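Local structure of Serpin48 (Tenebrio molitor, 3OZQ) at residues S21-K24 against E25-T29; V277-K280 against K281-K285. The protein is a highly specific serpin of insect innate immunity that inhibits the serine protease SPE. All coordinates share one frame; numbering follows the deposited sequence.

Contact 1 of 2, residues S21-K24 against E25-T29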
# COMPACT_ATOMS: atom_id res chain seq x y z
N SER A 21 -2.30 0.48 11.80
CA SER A 21 -2.31 1.86 12.26
C SER A 21 -2.63 2.78 11.09
O SER A 21 -3.42 3.70 11.22
CB SER A 21 -0.97 2.25 12.89
OG SER A 21 -0.66 1.43 14.01
N VAL A 22 -2.02 2.51 9.94
CA VAL A 22 -2.31 3.29 8.75
C VAL A 22 -3.76 3.12 8.29
O VAL A 22 -4.44 4.11 8.02
CB VAL A 22 -1.32 2.97 7.61
CG1 VAL A 22 -1.77 3.63 6.31
CG2 VAL A 22 0.08 3.49 7.98
N TYR A 23 -4.23 1.87 8.24
CA TYR A 23 -5.59 1.58 7.82
C TYR A 23 -6.57 2.39 8.66
O TYR A 23 -7.47 3.04 8.13
CB TYR A 23 -5.86 0.05 7.91
CG TYR A 23 -7.22 -0.43 7.49
CD1 TYR A 23 -7.38 -1.24 6.37
CD2 TYR A 23 -8.35 -0.10 8.22
CE1 TYR A 23 -8.64 -1.71 5.99
CE2 TYR A 23 -9.61 -0.55 7.86
CZ TYR A 23 -9.75 -1.35 6.74
OH TYR A 23 -11.00 -1.79 6.39
N LYS A 24 -6.38 2.37 9.98
CA LYS A 24 -7.29 3.05 10.91
C LYS A 24 -7.37 4.54 10.61
O LYS A 24 -8.43 5.15 10.71
CB LYS A 24 -6.85 2.84 12.36
CG LYS A 24 -7.90 3.27 13.39
CD LYS A 24 -7.56 2.76 14.80
CE LYS A 24 -7.95 1.29 15.00
NZ LYS A 24 -9.39 1.06 15.38
N GLU A 25 -6.24 5.13 10.25
CA GLU A 25 -6.21 6.54 9.90
C GLU A 25 -6.90 6.79 8.56
O GLU A 25 -7.74 7.68 8.44
CB GLU A 25 -4.77 7.03 9.85
CG GLU A 25 -4.54 8.28 10.64
CD GLU A 25 -5.24 8.26 11.98
OE1 GLU A 25 -4.98 7.33 12.77
OE2 GLU A 25 -6.06 9.17 12.24
N VAL A 26 -6.56 6.00 7.55
CA VAL A 26 -7.11 6.23 6.21
C VAL A 26 -8.63 6.15 6.19
O VAL A 26 -9.29 6.94 5.51
CB VAL A 26 -6.50 5.29 5.16
CG1 VAL A 26 -7.33 5.33 3.87
CG2 VAL A 26 -5.07 5.68 4.89
N LEU A 27 -9.16 5.21 6.95
CA LEU A 27 -10.60 5.06 7.17
C LEU A 27 -11.29 6.39 7.43
O LEU A 27 -12.39 6.63 6.93
CB LEU A 27 -10.83 4.16 8.38
CG LEU A 27 -11.51 2.82 8.16
CD1 LEU A 27 -11.51 2.05 9.47
CD2 LEU A 27 -12.93 3.04 7.63
N LYS A 28 -10.66 7.23 8.23
CA LYS A 28 -11.25 8.49 8.66
C LYS A 28 -11.66 9.37 7.50
O LYS A 28 -12.68 10.05 7.56
CB LYS A 28 -10.28 9.27 9.56
CG LYS A 28 -10.06 8.66 10.94
CD LYS A 28 -9.03 9.49 11.72
CE LYS A 28 -8.86 9.00 13.14
NZ LYS A 28 -7.84 9.84 13.85
N THR A 29 -10.87 9.34 6.43
CA THR A 29 -11.13 10.19 5.28
C THR A 29 -11.75 9.41 4.12
O THR A 29 -12.40 10.00 3.25
CB THR A 29 -9.83 10.92 4.84
OG1 THR A 29 -10.10 11.75 3.70
CG2 THR A 29 -8.75 9.93 4.49
O HOH W 1 -4.06 4.99 14.11
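Y23 and L27 sit one helical turn apart, and the leucine meets one side of the aromatic ring at a slant: L27 CD1 lies 3.6 Å from Y23 CE2, with L27 CG only slightly farther from the same carbon. The ring is carried to this place because Y23 CG stands anti to its own backbone N (chi1 -179°), which swings the ring alongside the following turn. A long, flat residue suits the position, since its apolar ring carbons pack on L27 and its ring meets that of F34, while its hydroxyl bonds to E247. An alanine in place of L27 would probably cost Y23 CE2 the contact with CD1 and open a gap between the ring and R371. The stretch belongs to helix 10-29 of the serpin fold, whose i to i+4 bonds include V26 N to V22 O at 2.9 Å and L27 N to Y23 O at 3.0 Å. On the buried side, V22 CG1 touches V26 CG2 at 4.1 Å, two compact branched side chains, V22 covered by F279 and V36, V26 by F34 and V277. Charge gathers on another side of the helix, where the E25 carboxylate is held at both oxygens. OE1 receives a water that also donates to S21 O, and OE2 forms a salt bridge with K28 NZ, modelled very short at 2.5 Å, at the tip of a lysine chain extended beyond CG.

Contact 2 of 2, residues V277-K280 against K281-K285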
# COMPACT_ATOMS: atom_id res chain seq x y z
N VAL A 277 -3.94 8.98 -1.15
CA VAL A 277 -3.86 9.12 0.29
C VAL A 277 -2.90 10.24 0.71
O VAL A 277 -1.75 10.29 0.28
CB VAL A 277 -3.46 7.78 0.97
CG1 VAL A 277 -3.30 7.95 2.47
CG2 VAL A 277 -4.47 6.69 0.63
N ASP A 278 -3.41 11.14 1.54
CA ASP A 278 -2.63 12.17 2.17
C ASP A 278 -1.94 11.53 3.36
O ASP A 278 -2.55 11.35 4.40
CB ASP A 278 -3.54 13.28 2.67
CG ASP A 278 -2.78 14.40 3.35
OD1 ASP A 278 -1.57 14.22 3.64
OD2 ASP A 278 -3.38 15.47 3.57
N PHE A 279 -0.67 11.20 3.18
CA PHE A 279 0.11 10.57 4.25
C PHE A 279 0.64 11.55 5.30
O PHE A 279 1.06 11.13 6.37
CB PHE A 279 1.23 9.69 3.68
CG PHE A 279 0.87 8.22 3.63
CD1 PHE A 279 1.09 7.40 4.73
CD2 PHE A 279 0.31 7.66 2.49
CE1 PHE A 279 0.74 6.04 4.71
CE2 PHE A 279 -0.04 6.30 2.45
CZ PHE A 279 0.19 5.49 3.56
N LYS A 280 0.63 12.84 5.00
CA LYS A 280 0.99 13.83 6.02
C LYS A 280 -0.03 13.79 7.15
O LYS A 280 0.31 13.76 8.33
CB LYS A 280 1.05 15.25 5.44
CG LYS A 280 1.21 16.29 6.52
CD LYS A 280 1.39 17.71 5.97
CE LYS A 280 1.78 18.68 7.09
NZ LYS A 280 1.43 20.12 6.78
N LYS A 281 -1.30 13.83 6.77
CA LYS A 281 -2.40 13.66 7.71
C LYS A 281 -2.25 12.38 8.51
O LYS A 281 -2.38 12.39 9.74
CB LYS A 281 -3.72 13.64 6.93
CG LYS A 281 -4.94 13.38 7.80
CD LYS A 281 -6.23 13.48 7.00
CE LYS A 281 -6.37 14.82 6.33
NZ LYS A 281 -7.58 14.87 5.46
N VAL A 282 -1.98 11.27 7.82
CA VAL A 282 -1.80 10.00 8.52
C VAL A 282 -0.63 10.08 9.51
O VAL A 282 -0.80 9.81 10.69
CB VAL A 282 -1.58 8.82 7.54
CG1 VAL A 282 -1.16 7.55 8.30
CG2 VAL A 282 -2.84 8.56 6.71
N LEU A 283 0.54 10.49 9.01
CA LEU A 283 1.76 10.42 9.81
C LEU A 283 1.71 11.36 11.02
O LEU A 283 2.29 11.07 12.06
CB LEU A 283 3.00 10.67 8.95
CG LEU A 283 3.19 9.53 7.95
CD1 LEU A 283 4.31 9.82 6.95
CD2 LEU A 283 3.47 8.23 8.71
N LYS A 284 1.00 12.47 10.87
CA LYS A 284 0.83 13.40 11.98
C LYS A 284 0.13 12.74 13.16
O LYS A 284 0.54 12.93 14.30
CB LYS A 284 0.07 14.67 11.56
CG LYS A 284 0.97 15.73 10.89
CD LYS A 284 0.22 17.02 10.58
CE LYS A 284 0.29 18.00 11.74
NZ LYS A 284 1.53 18.85 11.71
N LYS A 285 -0.91 11.95 12.90
CA LYS A 285 -1.61 11.27 13.98
C LYS A 285 -0.73 10.19 14.62
O LYS A 285 -0.92 9.84 15.78
CB LYS A 285 -2.92 10.65 13.50
CG LYS A 285 -4.10 11.61 13.49
CD LYS A 285 -4.54 12.00 14.91
CE LYS A 285 -4.94 10.77 15.72
NZ LYS A 285 -5.39 11.14 17.10
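F279 leans on the next turn of its helix with one ring carbon, CD1, lying 4.1 Å from V282 CB, while L283 CG comes near the plane of the ring at its edge. F279 and V282 extend in the same direction, and V277 CG1 reaches V282 CG2 from the preceding strand. Packing is close here: L283 CG lies 3.1 Å from F279 O, the same carbonyl that accepts L283 N at 2.8 Å. Large apolar residues suit this side, buried against I313 of strand 310-321 and against A41 and L45 of helix 38-50.

The other side carries the charges and is looser. K280 and K284 run alongside each other, K280 CE 4.2 Å from K284 CD and the amino groups farther apart, so the stems touch while the like charges keep their distance. K281 crosses D278 at about a right angle, its NZ 4.6 Å from D278 OD2, probably near enough for some electrostatic attraction, though not in contact. D278 CG is anti to the backbone N (chi1 180°), which brings OD1 over the first turn; K281 N meets it from above the carboxylate plane at 3.2 Å, and K280 N adds a weak bond. An aspartate suits the place because it accepts from backbone N-H groups and its charge probably complements the helix dipole: D278 is the N-cap where strand 260-278 gives way to helix 279-286.

Both contacts are local, so neither closes a long loop; they follow in series without nesting or crossing. Contact 1 lies on helix 10-29 near the N terminus. The chain then runs through strand 34-36, helix 38-50 and much of the serpin domain before strand 260-278 delivers contact 2 at the start of helix 279-286. There the chain comes back to its beginning: the centres are about 9 Å apart, V22 CG1 packs on F279 CE1 and V26 CG2 on V277 CG1, both at 3.8 Å. Nearer the surface, K285 lies against E25 and K28. Together they join the early helix to the strand 260-278 and helix 279-286 unit.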